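Local coordinates for protein arginase (PDB 4RHJ) that is of unknown function, having the arginase-deacetylase fold and arginase family membership but having evolved without the binuclear manganese cluster of true arginases, at residues Y135-V140 and L148-A153; F49-G54 and D117-G122; I165-A170 and S179-L184; E152-L157 and G278-G283. One frame throughout, in Å; residues are numbered along the deposited sequence. Where two conformers were deposited one is given.

Contact 1: residues Y135-V140 and L148-A153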
loop_
_atom_site.group_PDB
_atom_site.type_symbol
_atom_site.label_atom_id
_atom_site.label_comp_id
_atom_site.label_asym_id
_atom_site.label_seq_id
_atom_site.Cartn_x
_atom_site.Cartn_y
_atom_site.Cartn_z
ATOM N N TYR A 135 20.085 6.143 -29.679
ATOM C CA TYR A 135 19.554 5.416 -28.530
ATOM C C TYR A 135 18.680 6.397 -27.784
ATOM O O TYR A 135 19.004 7.585 -27.751
ATOM C CB TYR A 135 20.656 4.885 -27.611
ATOM C CG TYR A 135 21.708 4.049 -28.306
ATOM C CD1 TYR A 135 22.666 4.643 -29.098
ATOM C CD2 TYR A 135 21.748 2.671 -28.163
ATOM C CE1 TYR A 135 23.620 3.907 -29.735
ATOM C CE2 TYR A 135 22.714 1.920 -28.810
ATOM C CZ TYR A 135 23.652 2.560 -29.598
ATOM O OH TYR A 135 24.652 1.887 -30.270
ATOM N N VAL A 136 17.565 5.911 -27.234
ATOM C CA VAL A 136 16.749 6.659 -26.275
ATOM C C VAL A 136 17.416 6.543 -24.901
ATOM O O VAL A 136 17.449 5.470 -24.313
ATOM C CB VAL A 136 15.283 6.134 -26.185
ATOM C CG1 VAL A 136 14.579 6.657 -24.933
ATOM C CG2 VAL A 136 14.483 6.502 -27.407
ATOM N N PRO A 137 17.951 7.657 -24.383
ATOM C CA PRO A 137 18.638 7.652 -23.089
ATOM C C PRO A 137 17.669 7.457 -21.913
ATOM O O PRO A 137 16.568 7.996 -21.929
ATOM C CB PRO A 137 19.288 9.035 -23.048
ATOM C CG PRO A 137 18.319 9.904 -23.844
ATOM C CD PRO A 137 17.747 9.020 -24.902
ATOM N N VAL A 138 18.071 6.657 -20.927
ATOM C CA VAL A 138 17.325 6.516 -19.668
ATOM C C VAL A 138 18.236 6.588 -18.435
ATOM O O VAL A 138 19.012 5.685 -18.176
ATOM C CB VAL A 138 16.565 5.210 -19.605
ATOM C CG1 VAL A 138 15.524 5.279 -18.520
ATOM C CG2 VAL A 138 15.908 4.901 -20.948
ATOM N N SER A 139 18.116 7.675 -17.688
ATOM C CA SER A 139 18.995 7.952 -16.578
ATOM C C SER A 139 18.326 7.616 -15.259
ATOM O O SER A 139 17.285 8.175 -14.919
ATOM C CB SER A 139 19.405 9.403 -16.586
ATOM O OG SER A 139 19.691 9.833 -15.279
ATOM N N VAL A 140 18.948 6.705 -14.517
ATOM C CA VAL A 140 18.337 6.112 -13.345
ATOM C C VAL A 140 19.127 6.417 -12.093
ATOM O O VAL A 140 20.305 6.083 -11.991
ATOM C CB VAL A 140 18.193 4.595 -13.508
ATOM C CG1 VAL A 140 17.799 3.961 -12.197
ATOM C CG2 VAL A 140 17.167 4.296 -14.583
ATOM N N LEU A 148 17.096 18.062 -16.600
ATOM C CA LEU A 148 17.671 19.246 -17.221
ATOM C C LEU A 148 18.708 18.927 -18.309
ATOM O O LEU A 148 18.579 19.379 -19.436
ATOM C CB LEU A 148 18.291 20.122 -16.124
ATOM C CG LEU A 148 19.104 21.360 -16.488
ATOM C CD1 LEU A 148 18.332 22.272 -17.432
ATOM C CD2 LEU A 148 19.488 22.090 -15.215
ATOM N N SER A 149 19.720 18.132 -17.968
ATOM C CA SER A 149 20.841 17.850 -18.874
ATOM C C SER A 149 20.439 17.085 -20.128
ATOM O O SER A 149 20.897 17.395 -21.224
ATOM C CB SER A 149 21.922 17.052 -18.146
ATOM O OG SER A 149 21.941 17.352 -16.763
ATOM N N MET A 150 19.589 16.075 -19.948
ATOM C CA MET A 150 19.205 15.145 -21.016
ATOM C C MET A 150 18.308 15.785 -22.075
ATOM O O MET A 150 18.476 15.555 -23.283
ATOM C CB MET A 150 18.499 13.921 -20.419
ATOM C CG MET A 150 19.375 13.053 -19.501
ATOM S SD MET A 150 18.433 11.712 -18.736
ATOM C CE MET A 150 18.067 10.684 -20.153
ATOM N N VAL A 151 17.353 16.582 -21.622
ATOM C CA VAL A 151 16.526 17.348 -22.538
ATOM C C VAL A 151 17.332 18.486 -23.189
ATOM O O VAL A 151 17.019 18.910 -24.298
ATOM C CB VAL A 151 15.275 17.912 -21.824
ATOM C CG1 VAL A 151 15.685 18.750 -20.692
ATOM C CG2 VAL A 151 14.403 18.725 -22.782
ATOM N N GLU A 152 18.391 18.966 -22.533
ATOM C CA GLU A 152 19.207 20.023 -23.146
ATOM C C GLU A 152 20.186 19.503 -24.199
ATOM O O GLU A 152 20.524 20.226 -25.137
ATOM C CB GLU A 152 19.953 20.812 -22.079
ATOM C CG GLU A 152 19.084 21.891 -21.465
ATOM C CD GLU A 152 19.872 22.926 -20.739
ATOM O OE1 GLU A 152 20.853 22.547 -20.070
ATOM O OE2 GLU A 152 19.511 24.114 -20.837
ATOM N N ALA A 153 20.619 18.254 -24.048
ATOM C CA ALA A 153 21.375 17.546 -25.079
ATOM C C ALA A 153 20.531 17.285 -26.321
ATOM O O ALA A 153 21.052 17.166 -27.430
ATOM C CB ALA A 153 21.880 16.267 -24.548
#
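Met150 lays its thioether along the strand 136-140 and supplies every contact that the helix segment 148-153 makes with it. The sulfur contact comes first: SD of Met150 sits 3.3 Å from Ser139 CB, touching the methylene of the serine rather than its hydroxyl, for OG of Ser139 is 4.1 Å from the same SD. The apolar contact belongs to the terminal methyl. Met150 CE reaches 3.5 Å from Pro137 CB and 3.8 Å from Pro137 CG, so it rests against these two carbons of the proline, and it also lies 3.6 Å from Pro137 O. A bend at the last torsion (chi3 68°) turns CE back along the strand from Ser139 to Pro137. Hydrogen bonds play no part between the two segments. The helix axis runs 10.1 Å from that of the strand, nearly antiparallel to it at 169°, which is the packing of a helix returning over a parallel sheet. Around this buried contact, strands 46-50 and 281-287 flank strand 136-140, helix 116-131 adds Leu131 against Pro137, and helix 180-186 packs on Leu148 and Val151.

Contact 2: residues F49-G54 and D117-G122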
loop_
_atom_site.group_PDB
_atom_site.type_symbol
_atom_site.label_atom_id
_atom_site.label_comp_id
_atom_site.label_asym_id
_atom_site.label_seq_id
_atom_site.Cartn_x
_atom_site.Cartn_y
_atom_site.Cartn_z
ATOM N N PHE A 49 22.002 4.204 -18.219
ATOM C CA PHE A 49 23.095 4.417 -17.298
ATOM C C PHE A 49 22.592 4.802 -15.920
ATOM O O PHE A 49 21.420 5.095 -15.737
ATOM C CB PHE A 49 24.073 5.452 -17.847
ATOM C CG PHE A 49 23.486 6.803 -18.085
ATOM C CD1 PHE A 49 22.980 7.135 -19.324
ATOM C CD2 PHE A 49 23.490 7.753 -17.089
ATOM C CE1 PHE A 49 22.458 8.379 -19.552
ATOM C CE2 PHE A 49 22.986 8.989 -17.303
ATOM C CZ PHE A 49 22.460 9.311 -18.544
ATOM N N GLY A 50 23.498 4.752 -14.948
ATOM C CA GLY A 50 23.186 5.069 -13.572
ATOM C C GLY A 50 23.704 6.434 -13.203
ATOM O O GLY A 50 24.870 6.734 -13.387
ATOM N N TYR A 51 22.813 7.252 -12.676
ATOM C CA TYR A 51 23.097 8.629 -12.350
ATOM C C TYR A 51 22.924 8.860 -10.835
ATOM O O TYR A 51 21.916 8.464 -10.258
ATOM C CB TYR A 51 22.170 9.541 -13.169
ATOM C CG TYR A 51 22.376 11.026 -12.953
ATOM C CD1 TYR A 51 23.489 11.675 -13.463
ATOM C CD2 TYR A 51 21.447 11.772 -12.247
ATOM C CE1 TYR A 51 23.675 13.021 -13.267
ATOM C CE2 TYR A 51 21.617 13.114 -12.060
ATOM C CZ TYR A 51 22.733 13.737 -12.561
ATOM O OH TYR A 51 22.893 15.090 -12.364
ATOM N N GLY A 52 23.892 9.505 -10.189
ATOM C CA GLY A 52 23.908 9.532 -8.733
ATOM C C GLY A 52 23.900 10.885 -8.056
ATOM O O GLY A 52 24.250 10.979 -6.892
ATOM N N ALA A 53 23.458 11.924 -8.760
ATOM C CA ALA A 53 23.484 13.276 -8.210
ATOM C C ALA A 53 22.506 13.484 -7.049
ATOM O O ALA A 53 21.344 13.098 -7.118
ATOM C CB ALA A 53 23.204 14.276 -9.295
ATOM N N GLY A 54 22.982 14.099 -5.976
ATOM C CA GLY A 54 22.113 14.378 -4.839
ATOM C C GLY A 54 21.663 13.205 -3.981
ATOM O O GLY A 54 20.812 13.367 -3.105
ATOM N N ASP A 117 27.955 20.942 -11.261
ATOM C CA ASP A 117 28.391 21.257 -12.614
ATOM C C ASP A 117 28.997 20.024 -13.267
ATOM O O ASP A 117 28.796 19.781 -14.454
ATOM C CB ASP A 117 29.410 22.399 -12.613
ATOM C CG ASP A 117 29.587 23.023 -13.984
ATOM O OD1 ASP A 117 29.134 22.426 -14.976
ATOM O OD2 ASP A 117 30.183 24.113 -14.069
ATOM N N GLU A 118 29.744 19.244 -12.494
ATOM C CA GLU A 118 30.361 18.051 -13.048
ATOM C C GLU A 118 29.316 16.984 -13.368
ATOM O O GLU A 118 29.347 16.422 -14.456
ATOM C CB GLU A 118 31.440 17.527 -12.102
ATOM C CG GLU A 118 32.708 18.386 -12.185
ATOM C CD GLU A 118 33.780 18.023 -11.170
ATOM O OE1 GLU A 118 34.969 18.223 -11.492
ATOM O OE2 GLU A 118 33.442 17.566 -10.052
ATOM N N TRP A 119 28.388 16.725 -12.441
ATOM C CA TRP A 119 27.285 15.783 -12.683
ATOM C C TRP A 119 26.500 16.188 -13.928
ATOM O O TRP A 119 26.013 15.346 -14.677
ATOM C CB TRP A 119 26.337 15.716 -11.473
ATOM C CG TRP A 119 26.737 14.747 -10.360
ATOM C CD1 TRP A 119 27.077 15.066 -9.084
ATOM C CD2 TRP A 119 26.793 13.315 -10.435
ATOM N NE1 TRP A 119 27.358 13.934 -8.363
ATOM C CE2 TRP A 119 27.191 12.845 -9.169
ATOM C CE3 TRP A 119 26.541 12.389 -11.450
ATOM C CZ2 TRP A 119 27.355 11.491 -8.894
ATOM C CZ3 TRP A 119 26.705 11.045 -11.173
ATOM C CH2 TRP A 119 27.103 10.609 -9.910
ATOM N N TYR A 120 26.394 17.494 -14.131
ATOM C CA TYR A 120 25.621 18.083 -15.218
ATOM C C TYR A 120 26.334 18.006 -16.550
ATOM O O TYR A 120 25.751 17.604 -17.552
ATOM C CB TYR A 120 25.307 19.553 -14.918
ATOM C CG TYR A 120 24.781 20.302 -16.114
ATOM C CD1 TYR A 120 23.464 20.155 -16.522
ATOM C CD2 TYR A 120 25.601 21.146 -16.844
ATOM C CE1 TYR A 120 22.976 20.835 -17.624
ATOM C CE2 TYR A 120 25.127 21.834 -17.946
ATOM C CZ TYR A 120 23.813 21.674 -18.334
ATOM O OH TYR A 120 23.333 22.353 -19.435
ATOM N N LEU A 121 27.590 18.437 -16.556
ATOM C CA LEU A 121 28.398 18.447 -17.762
ATOM C C LEU A 121 28.529 17.044 -18.329
ATOM O O LEU A 121 28.422 16.849 -19.533
ATOM C CB LEU A 121 29.781 19.036 -17.479
ATOM C CG LEU A 121 29.898 20.555 -17.286
ATOM C CD1 LEU A 121 31.353 20.996 -17.242
ATOM C CD2 LEU A 121 29.128 21.337 -18.347
ATOM N N GLY A 122 28.758 16.072 -17.448
ATOM C CA GLY A 122 28.817 14.669 -17.825
ATOM C C GLY A 122 27.484 14.125 -18.308
ATOM O O GLY A 122 27.391 13.577 -19.402
#
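Tyr51 and Trp119 meet because each first torsion sends its ring across the gap: Tyr51 CG stands opposite its backbone N (chi1 -179°), while Trp119 CG lies beside its own N and opposite the carbonyl carbon (chi1 -85°). The indole thereby leaves helix 116-131 and slides beneath the chain that follows strand 46-50. Its six-membered ring turns an edge to the face of the Tyr51 ring in an offset edge-to-face pair, the centroids 5.1 Å apart and the planes at 77°. The closest carbons are Trp119 CE3 and Tyr51 CE1, at 3.5 Å. Farther along the indole, the backbone of Gly52 takes over: Gly52 N is 3.4 Å from Trp119 CZ3, Gly52 CA is 3.6 Å from Trp119 CH2, and the Gly52 carbonyl carbon lies over one face near the rim. Over the five-membered ring the methyl of Ala53 makes a CH-pi contact, its CB 3.8 Å from the ring centroid and 3.7 Å from Trp119 CG. The hydroxyl of Tyr51 is tied to Ser145, and Phe22 adds another ring against Trp119. No hydrogen bond joins the two segments. Cohesion therefore probably rests mainly on dispersion, with an electrostatic share from the edge-to-face pair. Ala53 N is buried without a hydrogen-bond partner in the model; it lies over the Trp119 ring, but its N-H is directed at the face of Tyr51 in its own segment, where the ring may offer weak compensation.

Contact 3: residues I165-A170 and S179-L184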
loop_
_atom_site.group_PDB
_atom_site.type_symbol
_atom_site.label_atom_id
_atom_site.label_comp_id
_atom_site.label_asym_id
_atom_site.label_seq_id
_atom_site.Cartn_x
_atom_site.Cartn_y
_atom_site.Cartn_z
ATOM N N ILE A 165 7.288 17.622 -21.543
ATOM C CA ILE A 165 7.681 16.795 -20.409
ATOM C C ILE A 165 6.459 16.303 -19.647
ATOM O O ILE A 165 5.560 17.075 -19.350
ATOM C CB ILE A 165 8.616 17.565 -19.441
ATOM C CG1 ILE A 165 9.958 17.859 -20.116
ATOM C CG2 ILE A 165 8.847 16.773 -18.171
ATOM C CD1 ILE A 165 10.996 18.415 -19.186
ATOM N N VAL A 166 6.426 15.011 -19.348
ATOM C CA VAL A 166 5.392 14.467 -18.469
ATOM C C VAL A 166 6.009 14.223 -17.082
ATOM O O VAL A 166 6.766 13.272 -16.904
ATOM C CB VAL A 166 4.777 13.175 -19.033
ATOM C CG1 VAL A 166 3.789 12.580 -18.047
ATOM C CG2 VAL A 166 4.067 13.457 -20.332
ATOM N N HIS A 167 5.706 15.096 -16.114
ATOM C CA HIS A 167 6.396 15.072 -14.809
ATOM C C HIS A 167 5.539 14.492 -13.683
ATOM O O HIS A 167 4.488 15.025 -13.332
ATOM C CB HIS A 167 6.889 16.486 -14.409
ATOM C CG HIS A 167 7.623 16.531 -13.096
ATOM N ND1 HIS A 167 7.260 17.374 -12.069
ATOM C CD2 HIS A 167 8.681 15.814 -12.635
ATOM C CE1 HIS A 167 8.071 17.188 -11.039
ATOM N NE2 HIS A 167 8.940 16.251 -11.360
ATOM N N PHE A 168 6.029 13.399 -13.115
ATOM C CA PHE A 168 5.393 12.697 -12.004
ATOM C C PHE A 168 6.076 12.940 -10.663
ATOM O O PHE A 168 7.119 12.374 -10.384
ATOM C CB PHE A 168 5.392 11.182 -12.249
ATOM C CG PHE A 168 4.642 10.747 -13.479
ATOM C CD1 PHE A 168 3.283 10.527 -13.431
ATOM C CD2 PHE A 168 5.324 10.504 -14.672
ATOM C CE1 PHE A 168 2.608 10.119 -14.563
ATOM C CE2 PHE A 168 4.669 10.090 -15.794
ATOM C CZ PHE A 168 3.310 9.888 -15.745
ATOM N N SER A 169 5.458 13.725 -9.803
ATOM C CA SER A 169 6.038 13.976 -8.503
ATOM C C SER A 169 4.971 14.351 -7.507
ATOM O O SER A 169 3.854 14.672 -7.903
ATOM C CB SER A 169 7.072 15.083 -8.600
ATOM O OG SER A 169 7.777 15.189 -7.394
ATOM N N ALA A 170 5.320 14.330 -6.226
ATOM C CA ALA A 170 4.436 14.825 -5.172
ATOM C C ALA A 170 4.392 16.346 -5.137
ATOM O O ALA A 170 3.435 16.942 -4.630
ATOM C CB ALA A 170 4.872 14.299 -3.847
ATOM N N SER A 179 15.612 24.275 -9.730
ATOM C CA SER A 179 14.934 23.023 -10.036
ATOM C C SER A 179 14.862 22.826 -11.535
ATOM O O SER A 179 14.663 23.776 -12.280
ATOM C CB SER A 179 13.538 22.999 -9.422
ATOM O OG SER A 179 12.736 24.017 -9.971
ATOM N N PRO A 180 15.018 21.580 -11.982
ATOM C CA PRO A 180 15.306 21.278 -13.387
ATOM C C PRO A 180 14.171 21.538 -14.381
ATOM O O PRO A 180 14.452 21.644 -15.563
ATOM C CB PRO A 180 15.643 19.785 -13.346
ATOM C CG PRO A 180 14.926 19.288 -12.189
ATOM C CD PRO A 180 14.972 20.362 -11.162
ATOM N N LEU A 181 12.928 21.631 -13.936
ATOM C CA LEU A 181 11.828 21.907 -14.860
ATOM C C LEU A 181 11.616 23.422 -14.989
ATOM O O LEU A 181 11.329 23.946 -16.071
ATOM C CB LEU A 181 10.552 21.214 -14.382
ATOM C CG LEU A 181 10.804 20.075 -13.395
ATOM C CD1 LEU A 181 9.596 19.847 -12.510
ATOM C CD2 LEU A 181 11.191 18.806 -14.142
ATOM N N ARG A 182 11.763 24.110 -13.861
ATOM C CA ARG A 182 11.762 25.563 -13.809
ATOM C C ARG A 182 12.856 26.152 -14.711
ATOM O O ARG A 182 12.674 27.196 -15.339
ATOM C CB ARG A 182 11.953 26.021 -12.364
ATOM C CG ARG A 182 12.077 27.509 -12.181
ATOM C CD ARG A 182 10.842 28.211 -12.660
ATOM N NE ARG A 182 10.953 29.652 -12.474
ATOM C CZ ARG A 182 10.585 30.290 -11.370
ATOM N NH1 ARG A 182 10.076 29.611 -10.346
ATOM N NH2 ARG A 182 10.722 31.605 -11.291
ATOM N N VAL A 183 13.994 25.473 -14.772
ATOM C CA VAL A 183 15.096 25.935 -15.594
ATOM C C VAL A 183 14.761 25.766 -17.068
ATOM O O VAL A 183 15.100 26.609 -17.893
ATOM C CB VAL A 183 16.404 25.187 -15.274
ATOM C CG1 VAL A 183 17.511 25.612 -16.224
ATOM C CG2 VAL A 183 16.809 25.444 -13.838
ATOM N N LEU A 184 14.085 24.677 -17.405
ATOM C CA LEU A 184 13.795 24.403 -18.802
ATOM C C LEU A 184 12.716 25.334 -19.326
ATOM O O LEU A 184 12.859 25.899 -20.404
ATOM C CB LEU A 184 13.386 22.945 -18.987
ATOM C CG LEU A 184 14.505 21.968 -18.634
ATOM C CD1 LEU A 184 13.935 20.586 -18.458
ATOM C CD2 LEU A 184 15.590 22.002 -19.687
#
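Leu181 presses a methyl onto the imidazole of His167 and, of the contacting residues, gives up the most surface. Its CD1 sits over one face of the ring, 3.6 Å from the centroid and 21° off the normal, a CH-pi contact displaced toward the ND1 and CE1 side; Leu181 CD1 is 3.4 Å from His167 CE1. The leucine's first torsion, -19°, nearly eclipses CG with the backbone N, an uncommon rotation that may cost some strain. His167 points its ring to the helix with CG opposite the backbone N (chi1 -179°), and the two side chains cross at about a right angle. Its NE2 is hydrogen-bonded to Tyr287, which fixes the turn of the ring under the leucine methyl. Ile165, two residues earlier on the same side of the strand, places CD1 3.7 Å from Leu184 CD1 in the conformer given. The contact joins strand 163-168 to the helix of a beta-alpha-beta unit that continues into strand 190-196. His167 lies about 5 Å, side chain to side chain, from Asp244, a manganese ligand in another structure of this protein. Chemically, the leucine roof covers one imidazole face with hydrocarbon, leaving hydrogen bonding to the ring's edge.

Contact 4: residues E152-L157 and G278-G283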
loop_
_atom_site.group_PDB
_atom_site.type_symbol
_atom_site.label_atom_id
_atom_site.label_comp_id
_atom_site.label_asym_id
_atom_site.label_seq_id
_atom_site.Cartn_x
_atom_site.Cartn_y
_atom_site.Cartn_z
ATOM N N GLU A 152 18.391 18.966 -22.533
ATOM C CA GLU A 152 19.207 20.023 -23.146
ATOM C C GLU A 152 20.186 19.503 -24.199
ATOM O O GLU A 152 20.524 20.226 -25.137
ATOM C CB GLU A 152 19.953 20.812 -22.079
ATOM C CG GLU A 152 19.084 21.891 -21.465
ATOM C CD GLU A 152 19.872 22.926 -20.739
ATOM O OE1 GLU A 152 20.853 22.547 -20.070
ATOM O OE2 GLU A 152 19.511 24.114 -20.837
ATOM N N ALA A 153 20.619 18.254 -24.048
ATOM C CA ALA A 153 21.375 17.546 -25.079
ATOM C C ALA A 153 20.531 17.285 -26.321
ATOM O O ALA A 153 21.052 17.166 -27.430
ATOM C CB ALA A 153 21.880 16.267 -24.548
ATOM N N TYR A 154 19.221 17.184 -26.116
ATOM C CA TYR A 154 18.278 16.888 -27.194
ATOM C C TYR A 154 18.011 18.122 -28.030
ATOM O O TYR A 154 17.994 18.067 -29.262
ATOM C CB TYR A 154 16.955 16.352 -26.628
ATOM C CG TYR A 154 16.064 15.730 -27.671
ATOM C CD1 TYR A 154 15.294 16.516 -28.514
ATOM C CD2 TYR A 154 16.002 14.357 -27.819
ATOM C CE1 TYR A 154 14.493 15.951 -29.470
ATOM C CE2 TYR A 154 15.200 13.779 -28.778
ATOM C CZ TYR A 154 14.451 14.578 -29.598
ATOM O OH TYR A 154 13.654 14.001 -30.552
ATOM N N LYS A 155 17.788 19.233 -27.339
ATOM C CA LYS A 155 17.496 20.501 -27.983
ATOM C C LYS A 155 18.743 21.083 -28.647
ATOM O O LYS A 155 18.652 21.876 -29.575
ATOM C CB LYS A 155 16.928 21.485 -26.962
ATOM C CG LYS A 155 16.094 22.598 -27.571
ATOM C CD LYS A 155 14.859 22.050 -28.262
ATOM C CE LYS A 155 13.918 23.172 -28.633
ATOM N NZ LYS A 155 12.696 22.648 -29.270
ATOM N N ARG A 156 19.910 20.696 -28.154
ATOM C CA ARG A 156 21.166 21.053 -28.799
ATOM C C ARG A 156 21.263 20.353 -30.145
ATOM O O ARG A 156 21.523 20.984 -31.172
ATOM C CB ARG A 156 22.343 20.675 -27.910
ATOM C CG ARG A 156 23.648 20.427 -28.644
ATOM C CD ARG A 156 24.403 19.270 -28.008
ATOM N NE ARG A 156 23.916 19.002 -26.658
ATOM C CZ ARG A 156 24.346 19.638 -25.573
ATOM N NH1 ARG A 156 25.263 20.587 -25.672
ATOM N NH2 ARG A 156 23.845 19.337 -24.388
ATOM N N LEU A 157 21.046 19.042 -30.121
ATOM C CA LEU A 157 20.966 18.225 -31.326
ATOM C C LEU A 157 19.783 18.614 -32.213
ATOM O O LEU A 157 19.923 18.804 -33.431
ATOM C CB LEU A 157 20.861 16.746 -30.949
ATOM C CG LEU A 157 22.093 16.188 -30.245
ATOM C CD1 LEU A 157 21.930 14.727 -29.950
ATOM C CD2 LEU A 157 23.315 16.446 -31.110
ATOM N N GLY A 278 2.804 9.849 -27.850
ATOM C CA GLY A 278 3.864 10.609 -28.480
ATOM C C GLY A 278 4.390 10.021 -29.770
ATOM O O GLY A 278 4.029 8.906 -30.146
ATOM N N PRO A 279 5.241 10.786 -30.466
ATOM C CA PRO A 279 5.870 10.360 -31.711
ATOM C C PRO A 279 7.141 9.607 -31.397
ATOM O O PRO A 279 7.688 8.902 -32.254
ATOM C CB PRO A 279 6.176 11.674 -32.405
ATOM C CG PRO A 279 6.509 12.587 -31.270
ATOM C CD PRO A 279 5.587 12.181 -30.137
ATOM N N LYS A 280 7.578 9.769 -30.149
ATOM C CA LYS A 280 8.858 9.286 -29.645
ATOM C C LYS A 280 9.093 9.795 -28.224
ATOM O O LYS A 280 8.598 10.854 -27.842
ATOM C CB LYS A 280 10.003 9.754 -30.540
ATOM C CG LYS A 280 9.967 11.240 -30.810
ATOM C CD LYS A 280 11.317 11.867 -30.540
ATOM C CE LYS A 280 11.709 11.717 -29.084
ATOM N NZ LYS A 280 12.772 10.688 -28.874
ATOM N N VAL A 281 9.870 9.050 -27.453
ATOM C CA VAL A 281 10.294 9.520 -26.147
ATOM C C VAL A 281 11.720 10.069 -26.230
ATOM O O VAL A 281 12.590 9.426 -26.795
ATOM C CB VAL A 281 10.197 8.399 -25.095
ATOM C CG1 VAL A 281 10.786 8.836 -23.775
ATOM C CG2 VAL A 281 8.758 7.986 -24.917
ATOM N N VAL A 282 11.955 11.271 -25.710
ATOM C CA VAL A 282 13.279 11.876 -25.834
ATOM C C VAL A 282 14.224 11.321 -24.776
ATOM O O VAL A 282 15.447 11.315 -24.954
ATOM C CB VAL A 282 13.248 13.422 -25.734
ATOM C CG1 VAL A 282 12.002 13.985 -26.373
ATOM C CG2 VAL A 282 13.381 13.883 -24.327
ATOM N N GLY A 283 13.647 10.819 -23.693
ATOM C CA GLY A 283 14.434 10.273 -22.611
ATOM C C GLY A 283 13.631 10.112 -21.341
ATOM O O GLY A 283 12.519 10.617 -21.227
#
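Tyr154 reaches from the helix 148-157 to the start of strand 281-287 and touches two residues there. Its CB aims at the strand, and with CG opposite the backbone N (chi1 -167°) the ring extends over Val282. CG is still loosely placed, 4.1 Å from Val282 CB. One step outward, CD2 and CE2 close in: Tyr154 CD2 lies 3.6 Å from Val282 CB, and CE2 matches it while first meeting Lys280, through NZ. The methine thus stands over the ring face, 3.9 Å from the centroid and 28° off the normal, in a CH-pi contact, with Val282 CG1 above the same ring nearer its rim. Tyr154 CZ lies between Lys280 CE, at 4.0 Å, and Val282 CG1, at 4.1 Å. The hydroxyl finishes against the lysine: Tyr154 OH is 3.2 Å from Lys280 CD and 3.3 Å from Lys280 CE. Lys280 bends repeatedly along its chain and comes at the phenol end from the opposite direction. The Phe158 ring meets that of Tyr154, and Ile163 of strand 163-168 touches its side chain. No hydrogen bond links the two segments, so the junction depends on an aromatic face over a branched aliphatic residue and on lysine methylenes set against the phenol oxygen. Lys280 NZ, 3.8 Å from Tyr154 OH, makes no hydrogen bond to it, but its charge probably polarises the phenol.

In the fold
Contacts 1, 3 and 4 pack helices on one parallel sheet of the arginase-deacetylase fold, contact 4 also on the loop entering its strand; contact 2 packs helix 116-131 on the loop leaving strand 46-50. Contact 2 closes first along the chain, then contact 1; contact 3 falls wholly between the two segments of contact 4. Centre to centre, contacts 1 and 4, which share helix 148-157, are about 8 Å apart, on neighbouring strands 136-140 and 281-287. Contact 2 lies about 11 Å from contact 1, joined through the Tyr120-Glu152 pair; contact 3, about 13 Å away, meets it at Leu184. Contacts 2 and 4 are the most separated, about 18 Å. Helix 148-157 thus links sheet strands far apart in sequence.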